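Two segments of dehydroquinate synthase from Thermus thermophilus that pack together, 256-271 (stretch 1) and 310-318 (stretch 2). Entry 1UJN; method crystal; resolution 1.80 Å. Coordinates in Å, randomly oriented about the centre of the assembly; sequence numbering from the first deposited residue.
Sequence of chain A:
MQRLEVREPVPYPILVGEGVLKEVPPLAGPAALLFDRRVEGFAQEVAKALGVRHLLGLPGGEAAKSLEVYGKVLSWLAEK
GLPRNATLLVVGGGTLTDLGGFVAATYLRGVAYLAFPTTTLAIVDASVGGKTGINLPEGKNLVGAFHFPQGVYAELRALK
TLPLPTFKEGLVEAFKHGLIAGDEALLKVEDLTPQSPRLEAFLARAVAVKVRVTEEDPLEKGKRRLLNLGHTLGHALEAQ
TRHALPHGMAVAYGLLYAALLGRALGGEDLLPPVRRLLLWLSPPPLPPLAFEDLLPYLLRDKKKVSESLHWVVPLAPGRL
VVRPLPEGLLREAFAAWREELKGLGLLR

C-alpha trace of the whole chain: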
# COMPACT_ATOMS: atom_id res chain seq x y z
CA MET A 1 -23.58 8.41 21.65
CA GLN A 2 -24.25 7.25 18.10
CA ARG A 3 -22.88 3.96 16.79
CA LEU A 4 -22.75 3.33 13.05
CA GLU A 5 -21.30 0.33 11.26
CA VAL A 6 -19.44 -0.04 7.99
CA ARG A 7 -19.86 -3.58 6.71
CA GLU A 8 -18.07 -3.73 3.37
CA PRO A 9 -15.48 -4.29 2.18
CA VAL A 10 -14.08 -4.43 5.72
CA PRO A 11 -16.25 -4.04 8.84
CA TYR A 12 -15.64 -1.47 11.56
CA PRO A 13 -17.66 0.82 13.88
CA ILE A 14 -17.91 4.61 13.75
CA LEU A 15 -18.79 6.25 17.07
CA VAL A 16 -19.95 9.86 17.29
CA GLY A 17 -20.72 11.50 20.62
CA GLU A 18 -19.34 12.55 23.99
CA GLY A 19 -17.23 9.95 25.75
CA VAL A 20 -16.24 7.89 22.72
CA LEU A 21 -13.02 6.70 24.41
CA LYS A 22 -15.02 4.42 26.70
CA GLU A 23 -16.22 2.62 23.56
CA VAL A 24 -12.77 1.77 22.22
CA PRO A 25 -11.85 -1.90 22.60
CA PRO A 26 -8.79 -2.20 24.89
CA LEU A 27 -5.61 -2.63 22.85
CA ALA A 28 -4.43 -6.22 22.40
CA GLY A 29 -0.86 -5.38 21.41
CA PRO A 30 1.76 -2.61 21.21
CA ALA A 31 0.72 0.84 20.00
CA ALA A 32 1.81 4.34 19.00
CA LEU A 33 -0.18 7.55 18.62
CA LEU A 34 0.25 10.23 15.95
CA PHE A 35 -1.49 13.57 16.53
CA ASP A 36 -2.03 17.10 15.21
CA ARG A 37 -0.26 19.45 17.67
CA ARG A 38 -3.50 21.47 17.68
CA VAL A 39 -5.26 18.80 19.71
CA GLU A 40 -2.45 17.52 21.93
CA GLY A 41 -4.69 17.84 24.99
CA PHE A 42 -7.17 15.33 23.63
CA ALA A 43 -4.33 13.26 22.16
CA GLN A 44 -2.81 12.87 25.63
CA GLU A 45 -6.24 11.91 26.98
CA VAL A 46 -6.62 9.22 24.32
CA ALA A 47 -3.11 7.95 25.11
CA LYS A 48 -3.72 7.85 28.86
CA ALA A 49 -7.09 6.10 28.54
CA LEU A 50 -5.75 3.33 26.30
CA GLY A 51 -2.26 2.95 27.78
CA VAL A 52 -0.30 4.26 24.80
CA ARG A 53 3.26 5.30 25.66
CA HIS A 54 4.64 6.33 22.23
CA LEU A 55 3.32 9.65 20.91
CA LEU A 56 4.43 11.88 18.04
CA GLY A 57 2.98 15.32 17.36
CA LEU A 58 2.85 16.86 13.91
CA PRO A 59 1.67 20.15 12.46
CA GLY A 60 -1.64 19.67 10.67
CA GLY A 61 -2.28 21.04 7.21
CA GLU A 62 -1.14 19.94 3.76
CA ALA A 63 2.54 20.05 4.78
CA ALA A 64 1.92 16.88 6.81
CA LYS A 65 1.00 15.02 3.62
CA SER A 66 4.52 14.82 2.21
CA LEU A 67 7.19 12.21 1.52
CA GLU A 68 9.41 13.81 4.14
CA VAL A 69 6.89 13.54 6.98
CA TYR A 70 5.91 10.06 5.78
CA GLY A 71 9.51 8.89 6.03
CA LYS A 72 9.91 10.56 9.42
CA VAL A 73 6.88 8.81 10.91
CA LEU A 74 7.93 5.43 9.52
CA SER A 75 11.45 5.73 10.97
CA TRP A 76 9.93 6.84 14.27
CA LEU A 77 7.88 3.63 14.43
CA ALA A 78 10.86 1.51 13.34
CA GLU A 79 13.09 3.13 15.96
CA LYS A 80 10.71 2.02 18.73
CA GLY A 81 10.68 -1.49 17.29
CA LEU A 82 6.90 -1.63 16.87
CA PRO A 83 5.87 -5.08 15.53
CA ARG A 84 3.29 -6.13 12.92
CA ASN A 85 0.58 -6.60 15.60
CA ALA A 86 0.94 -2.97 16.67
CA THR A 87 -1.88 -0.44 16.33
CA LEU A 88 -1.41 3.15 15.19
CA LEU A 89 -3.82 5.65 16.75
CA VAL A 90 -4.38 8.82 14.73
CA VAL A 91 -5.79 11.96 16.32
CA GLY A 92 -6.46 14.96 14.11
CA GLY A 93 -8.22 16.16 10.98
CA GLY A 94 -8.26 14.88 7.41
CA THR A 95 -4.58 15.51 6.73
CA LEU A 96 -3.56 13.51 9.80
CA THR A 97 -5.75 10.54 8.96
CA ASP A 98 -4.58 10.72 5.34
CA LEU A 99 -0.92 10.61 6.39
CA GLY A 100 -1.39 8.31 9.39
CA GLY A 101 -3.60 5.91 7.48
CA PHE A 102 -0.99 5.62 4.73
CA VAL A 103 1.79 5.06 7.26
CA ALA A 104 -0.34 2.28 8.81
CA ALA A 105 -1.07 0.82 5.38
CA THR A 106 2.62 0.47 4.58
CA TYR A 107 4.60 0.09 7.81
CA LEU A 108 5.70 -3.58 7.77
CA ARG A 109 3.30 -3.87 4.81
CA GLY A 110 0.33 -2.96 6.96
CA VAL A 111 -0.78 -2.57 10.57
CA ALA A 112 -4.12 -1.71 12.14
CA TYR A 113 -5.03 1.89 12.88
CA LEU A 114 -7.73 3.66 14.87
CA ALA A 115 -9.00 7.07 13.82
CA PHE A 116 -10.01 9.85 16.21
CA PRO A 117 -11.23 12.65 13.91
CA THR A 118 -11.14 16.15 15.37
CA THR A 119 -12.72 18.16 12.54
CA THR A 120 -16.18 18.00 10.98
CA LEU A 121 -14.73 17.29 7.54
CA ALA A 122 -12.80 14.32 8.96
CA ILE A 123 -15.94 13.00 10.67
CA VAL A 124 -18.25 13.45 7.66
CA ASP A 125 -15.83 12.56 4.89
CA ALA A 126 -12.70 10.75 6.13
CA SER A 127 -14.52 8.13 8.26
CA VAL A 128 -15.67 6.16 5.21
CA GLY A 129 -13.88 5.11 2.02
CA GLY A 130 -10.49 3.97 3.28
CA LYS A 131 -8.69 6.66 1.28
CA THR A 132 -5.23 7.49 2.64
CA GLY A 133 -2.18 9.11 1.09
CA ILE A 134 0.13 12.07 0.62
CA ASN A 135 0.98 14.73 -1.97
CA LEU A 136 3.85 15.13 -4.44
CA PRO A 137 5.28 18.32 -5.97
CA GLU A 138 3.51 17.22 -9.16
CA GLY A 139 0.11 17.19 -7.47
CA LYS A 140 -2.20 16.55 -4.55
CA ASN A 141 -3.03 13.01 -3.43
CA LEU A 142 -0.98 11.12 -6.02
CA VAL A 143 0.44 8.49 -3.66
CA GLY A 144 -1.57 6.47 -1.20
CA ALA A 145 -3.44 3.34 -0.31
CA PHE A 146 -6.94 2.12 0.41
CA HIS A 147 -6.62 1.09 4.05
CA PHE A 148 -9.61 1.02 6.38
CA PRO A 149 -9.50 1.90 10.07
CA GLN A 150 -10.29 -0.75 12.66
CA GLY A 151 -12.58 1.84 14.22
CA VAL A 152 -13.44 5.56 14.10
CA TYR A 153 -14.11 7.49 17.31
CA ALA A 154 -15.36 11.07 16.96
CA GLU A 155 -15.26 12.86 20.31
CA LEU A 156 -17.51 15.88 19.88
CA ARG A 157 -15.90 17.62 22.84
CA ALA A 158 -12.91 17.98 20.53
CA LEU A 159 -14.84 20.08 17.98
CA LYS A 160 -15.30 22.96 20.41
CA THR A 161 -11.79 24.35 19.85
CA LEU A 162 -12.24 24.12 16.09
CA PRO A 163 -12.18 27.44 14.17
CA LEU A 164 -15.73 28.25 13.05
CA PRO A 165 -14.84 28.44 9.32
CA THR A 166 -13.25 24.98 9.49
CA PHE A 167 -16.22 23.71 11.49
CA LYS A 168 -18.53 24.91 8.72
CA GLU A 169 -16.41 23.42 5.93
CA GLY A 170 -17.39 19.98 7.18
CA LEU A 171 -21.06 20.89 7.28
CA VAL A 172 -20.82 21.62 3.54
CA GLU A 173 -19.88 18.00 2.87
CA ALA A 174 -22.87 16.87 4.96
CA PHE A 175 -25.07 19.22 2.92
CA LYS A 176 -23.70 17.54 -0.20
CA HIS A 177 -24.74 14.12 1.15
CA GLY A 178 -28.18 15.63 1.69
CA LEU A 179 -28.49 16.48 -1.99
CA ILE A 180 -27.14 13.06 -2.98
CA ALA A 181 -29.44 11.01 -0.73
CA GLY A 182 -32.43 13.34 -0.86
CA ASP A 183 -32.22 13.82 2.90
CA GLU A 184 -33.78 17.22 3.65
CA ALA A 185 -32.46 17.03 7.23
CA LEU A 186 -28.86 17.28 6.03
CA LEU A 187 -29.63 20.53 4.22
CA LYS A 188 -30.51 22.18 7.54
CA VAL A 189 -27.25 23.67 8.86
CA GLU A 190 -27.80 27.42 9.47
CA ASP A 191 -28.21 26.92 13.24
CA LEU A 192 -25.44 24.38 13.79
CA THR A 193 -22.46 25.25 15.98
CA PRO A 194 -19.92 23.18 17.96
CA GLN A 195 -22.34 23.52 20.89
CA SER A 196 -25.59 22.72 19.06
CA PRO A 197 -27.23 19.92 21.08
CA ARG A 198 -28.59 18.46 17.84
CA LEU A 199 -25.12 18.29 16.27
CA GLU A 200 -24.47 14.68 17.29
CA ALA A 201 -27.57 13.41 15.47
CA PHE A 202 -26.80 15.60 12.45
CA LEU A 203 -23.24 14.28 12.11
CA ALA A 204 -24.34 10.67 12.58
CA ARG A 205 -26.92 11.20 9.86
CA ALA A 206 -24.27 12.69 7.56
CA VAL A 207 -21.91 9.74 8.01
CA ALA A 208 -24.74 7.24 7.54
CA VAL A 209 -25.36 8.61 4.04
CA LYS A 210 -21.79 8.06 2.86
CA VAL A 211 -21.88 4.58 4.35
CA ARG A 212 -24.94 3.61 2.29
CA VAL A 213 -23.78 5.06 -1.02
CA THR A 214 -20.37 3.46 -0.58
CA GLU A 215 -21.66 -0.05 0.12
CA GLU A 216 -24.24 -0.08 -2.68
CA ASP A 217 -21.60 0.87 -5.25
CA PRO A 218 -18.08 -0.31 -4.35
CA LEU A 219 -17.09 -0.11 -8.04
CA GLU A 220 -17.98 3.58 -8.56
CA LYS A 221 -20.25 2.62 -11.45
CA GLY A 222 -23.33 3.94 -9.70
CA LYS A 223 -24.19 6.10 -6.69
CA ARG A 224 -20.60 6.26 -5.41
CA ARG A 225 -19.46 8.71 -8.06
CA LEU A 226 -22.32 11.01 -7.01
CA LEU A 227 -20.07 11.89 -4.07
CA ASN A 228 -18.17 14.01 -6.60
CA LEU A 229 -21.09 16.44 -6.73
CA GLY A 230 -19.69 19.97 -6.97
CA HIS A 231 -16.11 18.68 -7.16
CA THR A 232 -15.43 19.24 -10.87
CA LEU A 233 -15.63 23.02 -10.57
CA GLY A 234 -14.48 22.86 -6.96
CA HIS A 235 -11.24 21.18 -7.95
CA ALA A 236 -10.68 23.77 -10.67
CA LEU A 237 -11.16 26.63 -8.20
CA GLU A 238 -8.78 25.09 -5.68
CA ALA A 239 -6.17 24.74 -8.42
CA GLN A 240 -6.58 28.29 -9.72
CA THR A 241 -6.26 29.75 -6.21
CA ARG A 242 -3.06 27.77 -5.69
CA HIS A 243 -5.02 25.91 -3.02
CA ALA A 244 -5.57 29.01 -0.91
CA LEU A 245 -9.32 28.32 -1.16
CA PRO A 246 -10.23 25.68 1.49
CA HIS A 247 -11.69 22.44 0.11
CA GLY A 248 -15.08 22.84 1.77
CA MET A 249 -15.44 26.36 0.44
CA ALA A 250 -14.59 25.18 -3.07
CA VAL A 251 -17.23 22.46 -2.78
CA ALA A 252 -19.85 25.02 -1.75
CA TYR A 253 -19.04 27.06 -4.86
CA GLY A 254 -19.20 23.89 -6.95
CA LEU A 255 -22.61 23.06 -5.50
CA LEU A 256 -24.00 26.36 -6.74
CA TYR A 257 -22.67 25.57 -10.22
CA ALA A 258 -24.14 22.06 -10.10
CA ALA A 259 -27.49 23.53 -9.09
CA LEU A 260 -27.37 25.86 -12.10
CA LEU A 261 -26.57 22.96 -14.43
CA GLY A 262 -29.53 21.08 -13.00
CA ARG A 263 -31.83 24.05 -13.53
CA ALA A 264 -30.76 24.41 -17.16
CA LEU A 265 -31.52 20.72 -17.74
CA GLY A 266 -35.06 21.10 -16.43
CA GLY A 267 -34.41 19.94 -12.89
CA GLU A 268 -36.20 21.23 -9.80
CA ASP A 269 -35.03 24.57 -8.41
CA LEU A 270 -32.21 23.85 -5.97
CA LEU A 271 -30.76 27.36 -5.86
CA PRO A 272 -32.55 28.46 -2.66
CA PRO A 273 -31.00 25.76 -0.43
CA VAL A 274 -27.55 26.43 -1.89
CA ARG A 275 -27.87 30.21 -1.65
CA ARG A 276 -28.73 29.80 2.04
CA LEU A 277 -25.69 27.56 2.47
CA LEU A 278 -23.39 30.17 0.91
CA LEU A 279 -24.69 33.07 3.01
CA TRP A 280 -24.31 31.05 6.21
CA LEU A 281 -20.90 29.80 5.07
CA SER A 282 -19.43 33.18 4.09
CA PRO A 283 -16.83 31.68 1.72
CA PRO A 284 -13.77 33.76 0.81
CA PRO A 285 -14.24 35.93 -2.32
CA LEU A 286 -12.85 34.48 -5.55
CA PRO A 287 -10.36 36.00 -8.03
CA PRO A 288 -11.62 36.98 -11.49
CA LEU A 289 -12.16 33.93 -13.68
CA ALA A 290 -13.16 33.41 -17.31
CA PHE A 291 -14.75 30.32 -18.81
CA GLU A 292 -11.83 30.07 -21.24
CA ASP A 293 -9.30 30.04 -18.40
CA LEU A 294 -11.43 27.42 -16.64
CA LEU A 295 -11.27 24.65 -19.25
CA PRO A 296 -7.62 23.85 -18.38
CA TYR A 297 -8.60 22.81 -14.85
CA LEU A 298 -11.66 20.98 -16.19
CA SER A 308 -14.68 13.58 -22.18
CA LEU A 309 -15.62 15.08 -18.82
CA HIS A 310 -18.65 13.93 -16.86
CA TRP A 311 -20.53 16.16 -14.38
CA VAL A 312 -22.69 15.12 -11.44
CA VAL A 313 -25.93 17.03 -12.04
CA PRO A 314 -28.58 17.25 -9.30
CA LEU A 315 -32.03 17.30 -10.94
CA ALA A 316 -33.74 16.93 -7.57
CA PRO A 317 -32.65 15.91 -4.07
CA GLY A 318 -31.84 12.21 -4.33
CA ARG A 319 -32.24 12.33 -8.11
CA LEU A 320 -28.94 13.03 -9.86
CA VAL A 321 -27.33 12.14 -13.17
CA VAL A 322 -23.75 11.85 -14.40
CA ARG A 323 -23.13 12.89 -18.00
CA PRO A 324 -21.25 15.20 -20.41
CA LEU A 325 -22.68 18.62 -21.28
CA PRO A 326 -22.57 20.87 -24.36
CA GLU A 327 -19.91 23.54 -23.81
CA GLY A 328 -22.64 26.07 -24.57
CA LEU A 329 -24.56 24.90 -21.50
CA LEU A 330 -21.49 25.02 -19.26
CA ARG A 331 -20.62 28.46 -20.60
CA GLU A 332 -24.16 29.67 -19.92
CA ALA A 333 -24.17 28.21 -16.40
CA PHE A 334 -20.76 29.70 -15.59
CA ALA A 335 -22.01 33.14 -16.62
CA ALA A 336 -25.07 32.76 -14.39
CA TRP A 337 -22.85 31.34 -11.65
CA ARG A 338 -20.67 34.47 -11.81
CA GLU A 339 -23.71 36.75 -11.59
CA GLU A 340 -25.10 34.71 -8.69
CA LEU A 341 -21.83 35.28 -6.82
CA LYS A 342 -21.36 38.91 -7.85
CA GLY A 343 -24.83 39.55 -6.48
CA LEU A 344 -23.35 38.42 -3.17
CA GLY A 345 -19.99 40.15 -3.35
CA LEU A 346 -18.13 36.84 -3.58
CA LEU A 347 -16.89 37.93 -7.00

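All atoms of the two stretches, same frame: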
# COMPACT_ATOMS: atom_id res chain seq x y z
N LEU A 256 -23.19 25.33 -6.11
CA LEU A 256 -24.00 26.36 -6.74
C LEU A 256 -23.98 26.13 -8.26
O LEU A 256 -25.01 26.21 -8.93
CB LEU A 256 -23.47 27.75 -6.43
CG LEU A 256 -24.21 28.91 -7.10
CD1 LEU A 256 -25.66 28.92 -6.65
CD2 LEU A 256 -23.54 30.23 -6.75
N TYR A 257 -22.80 25.81 -8.78
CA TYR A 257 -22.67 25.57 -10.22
C TYR A 257 -23.49 24.35 -10.62
O TYR A 257 -24.19 24.38 -11.63
CB TYR A 257 -21.20 25.34 -10.58
CG TYR A 257 -20.93 25.33 -12.07
CD1 TYR A 257 -21.07 26.50 -12.83
CD2 TYR A 257 -20.56 24.16 -12.72
CE1 TYR A 257 -20.82 26.49 -14.21
CE2 TYR A 257 -20.31 24.15 -14.10
CZ TYR A 257 -20.44 25.31 -14.83
OH TYR A 257 -20.20 25.29 -16.19
N ALA A 258 -23.40 23.29 -9.83
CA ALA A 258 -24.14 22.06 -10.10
C ALA A 258 -25.63 22.35 -10.12
O ALA A 258 -26.37 21.86 -10.99
CB ALA A 258 -23.83 21.01 -9.04
N ALA A 259 -26.08 23.16 -9.16
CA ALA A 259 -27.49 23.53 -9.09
C ALA A 259 -27.92 24.26 -10.36
O ALA A 259 -29.02 24.06 -10.85
CB ALA A 259 -27.73 24.41 -7.86
N LEU A 260 -27.04 25.12 -10.89
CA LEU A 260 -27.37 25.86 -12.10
C LEU A 260 -27.42 24.93 -13.32
O LEU A 260 -28.24 25.12 -14.22
CB LEU A 260 -26.36 26.99 -12.32
CG LEU A 260 -26.50 28.09 -11.26
CD1 LEU A 260 -25.30 29.03 -11.31
CD2 LEU A 260 -27.81 28.86 -11.48
N LEU A 261 -26.56 23.92 -13.34
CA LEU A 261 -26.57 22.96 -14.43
C LEU A 261 -27.88 22.18 -14.38
O LEU A 261 -28.51 21.92 -15.41
CB LEU A 261 -25.40 21.98 -14.29
CG LEU A 261 -23.99 22.56 -14.41
CD1 LEU A 261 -22.97 21.49 -14.11
CD2 LEU A 261 -23.79 23.13 -15.81
N GLY A 262 -28.30 21.82 -13.17
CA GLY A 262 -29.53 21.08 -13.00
C GLY A 262 -30.73 21.89 -13.46
O GLY A 262 -31.64 21.37 -14.11
N ARG A 263 -30.73 23.18 -13.14
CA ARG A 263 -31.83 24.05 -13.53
C ARG A 263 -31.94 24.14 -15.05
O ARG A 263 -33.04 24.05 -15.61
CB ARG A 263 -31.63 25.45 -12.95
CG ARG A 263 -32.83 26.37 -13.10
CD ARG A 263 -32.50 27.78 -12.65
NE ARG A 263 -31.53 28.42 -13.53
CZ ARG A 263 -31.02 29.64 -13.33
NH1 ARG A 263 -31.39 30.35 -12.27
NH2 ARG A 263 -30.14 30.14 -14.19
N ALA A 264 -30.80 24.31 -15.71
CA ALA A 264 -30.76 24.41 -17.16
C ALA A 264 -31.26 23.14 -17.85
O ALA A 264 -31.78 23.20 -18.97
CB ALA A 264 -29.35 24.72 -17.62
N LEU A 265 -31.09 22.00 -17.19
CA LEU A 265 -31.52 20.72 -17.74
C LEU A 265 -32.94 20.36 -17.33
O LEU A 265 -33.36 19.20 -17.46
CB LEU A 265 -30.56 19.61 -17.32
CG LEU A 265 -29.14 19.67 -17.89
CD1 LEU A 265 -28.35 18.46 -17.42
CD2 LEU A 265 -29.20 19.71 -19.42
N GLY A 266 -33.69 21.34 -16.83
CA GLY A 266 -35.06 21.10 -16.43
C GLY A 266 -35.28 20.48 -15.07
O GLY A 266 -36.36 19.95 -14.79
N GLY A 267 -34.26 20.52 -14.21
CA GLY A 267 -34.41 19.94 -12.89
C GLY A 267 -35.17 20.87 -11.97
O GLY A 267 -35.47 22.01 -12.34
N GLU A 268 -35.48 20.40 -10.77
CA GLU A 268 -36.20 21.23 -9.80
C GLU A 268 -35.26 22.35 -9.36
O GLU A 268 -34.04 22.23 -9.48
CB GLU A 268 -36.61 20.41 -8.58
CG GLU A 268 -37.32 19.10 -8.90
CD GLU A 268 -37.96 18.47 -7.68
OE1 GLU A 268 -37.37 18.55 -6.58
OE2 GLU A 268 -39.07 17.90 -7.82
N ASP A 269 -35.83 23.43 -8.86
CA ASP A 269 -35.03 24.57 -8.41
C ASP A 269 -34.32 24.25 -7.10
O ASP A 269 -34.96 24.11 -6.06
CB ASP A 269 -35.94 25.80 -8.26
CG ASP A 269 -35.18 27.04 -7.83
OD1 ASP A 269 -33.99 27.17 -8.19
OD2 ASP A 269 -35.78 27.88 -7.14
N LEU A 270 -33.00 24.15 -7.15
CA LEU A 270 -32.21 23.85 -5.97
C LEU A 270 -31.32 25.02 -5.56
O LEU A 270 -30.45 24.88 -4.70
CB LEU A 270 -31.32 22.62 -6.21
CG LEU A 270 -32.03 21.29 -6.51
CD1 LEU A 270 -31.00 20.20 -6.76
CD2 LEU A 270 -32.93 20.92 -5.34
N LEU A 271 -31.55 26.18 -6.17
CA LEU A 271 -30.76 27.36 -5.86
C LEU A 271 -31.01 27.92 -4.46
O LEU A 271 -30.07 28.36 -3.79
CB LEU A 271 -31.00 28.45 -6.91
CG LEU A 271 -30.27 28.30 -8.26
CD1 LEU A 271 -28.78 28.45 -8.05
CD2 LEU A 271 -30.59 26.95 -8.88
N HIS A 310 -17.29 14.18 -17.31
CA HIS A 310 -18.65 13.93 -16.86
C HIS A 310 -18.97 14.75 -15.60
O HIS A 310 -18.17 14.85 -14.68
CB HIS A 310 -18.79 12.44 -16.55
CG HIS A 310 -19.07 11.68 -17.83
ND1 HIS A 310 -18.25 11.71 -18.91
CD2 HIS A 310 -20.10 10.77 -18.09
CE1 HIS A 310 -18.77 10.84 -19.79
NE2 HIS A 310 -19.88 10.26 -19.33
N TRP A 311 -20.14 15.36 -15.54
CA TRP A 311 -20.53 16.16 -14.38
C TRP A 311 -21.65 15.50 -13.60
O TRP A 311 -22.52 14.86 -14.18
CB TRP A 311 -21.02 17.54 -14.82
CG TRP A 311 -20.08 18.33 -15.66
CD1 TRP A 311 -19.80 18.14 -16.98
CD2 TRP A 311 -19.31 19.46 -15.24
NE1 TRP A 311 -18.90 19.09 -17.42
CE2 TRP A 311 -18.59 19.92 -16.37
CE3 TRP A 311 -19.16 20.14 -14.03
CZ2 TRP A 311 -17.73 21.02 -16.32
CZ3 TRP A 311 -18.31 21.24 -13.97
CH2 TRP A 311 -17.61 21.67 -15.12
N VAL A 312 -21.63 15.66 -12.28
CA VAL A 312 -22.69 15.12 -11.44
C VAL A 312 -23.71 16.25 -11.38
O VAL A 312 -23.46 17.31 -10.79
CB VAL A 312 -22.20 14.80 -10.01
CG1 VAL A 312 -23.37 14.31 -9.17
CG2 VAL A 312 -21.11 13.75 -10.05
N VAL A 313 -24.87 16.03 -12.00
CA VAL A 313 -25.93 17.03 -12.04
C VAL A 313 -27.11 16.65 -11.16
O VAL A 313 -27.71 15.60 -11.34
CB VAL A 313 -26.45 17.22 -13.49
CG1 VAL A 313 -27.52 18.31 -13.53
CG2 VAL A 313 -25.30 17.57 -14.43
N PRO A 314 -27.46 17.52 -10.20
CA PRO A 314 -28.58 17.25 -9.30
C PRO A 314 -29.88 17.79 -9.91
O PRO A 314 -30.07 19.00 -10.00
CB PRO A 314 -28.19 17.99 -8.04
CG PRO A 314 -27.55 19.23 -8.60
CD PRO A 314 -26.69 18.69 -9.73
N LEU A 315 -30.76 16.89 -10.34
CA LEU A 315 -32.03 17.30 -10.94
C LEU A 315 -33.07 17.51 -9.85
O LEU A 315 -34.04 18.26 -10.02
CB LEU A 315 -32.50 16.25 -11.95
CG LEU A 315 -31.54 16.00 -13.12
CD1 LEU A 315 -32.11 14.91 -14.02
CD2 LEU A 315 -31.32 17.28 -13.90
N ALA A 316 -32.86 16.84 -8.72
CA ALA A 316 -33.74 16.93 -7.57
C ALA A 316 -33.03 16.22 -6.43
O ALA A 316 -32.20 15.34 -6.68
CB ALA A 316 -35.07 16.25 -7.86
N PRO A 317 -33.32 16.59 -5.18
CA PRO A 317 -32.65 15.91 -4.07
C PRO A 317 -32.85 14.40 -4.20
O PRO A 317 -33.98 13.93 -4.30
CB PRO A 317 -33.35 16.49 -2.84
CG PRO A 317 -33.70 17.88 -3.29
CD PRO A 317 -34.23 17.64 -4.69
N GLY A 318 -31.75 13.65 -4.21
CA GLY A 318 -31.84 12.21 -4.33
C GLY A 318 -31.93 11.74 -5.78
O GLY A 318 -31.82 10.55 -6.06
O HOH W 1 -31.93 20.96 -10.63

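Helix 256-264 lies across strand 311-314 at 69°, their axes approaching to 6.6 Å. The helix then unwinds: Leu265 is the first residue to leave helical angles, and the amide of Gly267 returns to the helix end, its N lying 2.8 Å from Gly262 O in a backbone hydrogen bond. Gly266, at phi 81°, makes the bend with a conformation in which a CB would be jammed against the preceding carbonyl oxygen. This turn brings the chain back alongside stretch 2 just where that stretch turns its own corner at Leu315. The CA atoms of Gly267 and Leu315 come within 4.1 Å of each other.

The one direct hydrogen bond across the contact forms here, from Glu268 N to Leu315 O at 2.7 Å, with an N-H...O angle of 151°. A single water sits between one carbonyl from each stretch and can link them. Its O lies 2.7 Å from Glu268 O and 2.8 Å from Pro314 O, and it can donate to either, though it has more acceptors in reach than protons.

Two glycines make the close backbone approach possible. Gly262 CA sits 3.5 Å from Val313 CG1 and 3.7 Å from Pro314 O; an ideal CB on this residue would point toward the strand and fall 2.3 Å from Pro314 O, a clash. Gly267 repeats the rule: its CA is already 3.3 Å from Leu315 O, and an ideal CB would come to 2.8 Å from that same oxygen. Ala258, one helical turn before Gly262, keeps the surface low, and its CB packs 3.7 Å from Pro314 CD.

Larger side chains fill the space around this tight centre. Toward the start of the strand, Tyr257 CE2 meets Trp311 CZ3 at 3.5 Å. The rings are oblique, with planes at 50° and centroids 5.5 Å apart, and Trp311 CZ3 lies at the edge of the tyrosine ring. Tyr257 points sideways from its CA, but its end comes nearer the strand, while its OH is hydrogen-bonded elsewhere in the structure. Leu261, pointing toward the strand, places CD1 4.0 Å from Trp311 CE3 and CB 4.3 Å from Val313 CG1. That same Val313 CG1 also receives Leu265 CD1 at 4.0 Å, so one methyl serves Leu261, Gly262 and Leu265. Leu315, whose side-chain end also comes nearer, brings CD2 to 4.2 Å from Leu265 CB.

Beyond the turn, Leu270 points toward stretch 2 and is the most heavily covered residue of stretch 1. Its two methyls take different prolines: CD1 lies 3.8 Å from Pro314 CB, and CD2 lies 3.6 Å from Pro317 CD. Glu268 OE1 also comes within 3.5 Å of Ala316 CB, a plain van der Waals contact. The pattern is economical: glycine on stretch 1 where a CB would strike a carbonyl oxygen of stretch 2, alanine beside it, and branched and aromatic side chains packed around those points.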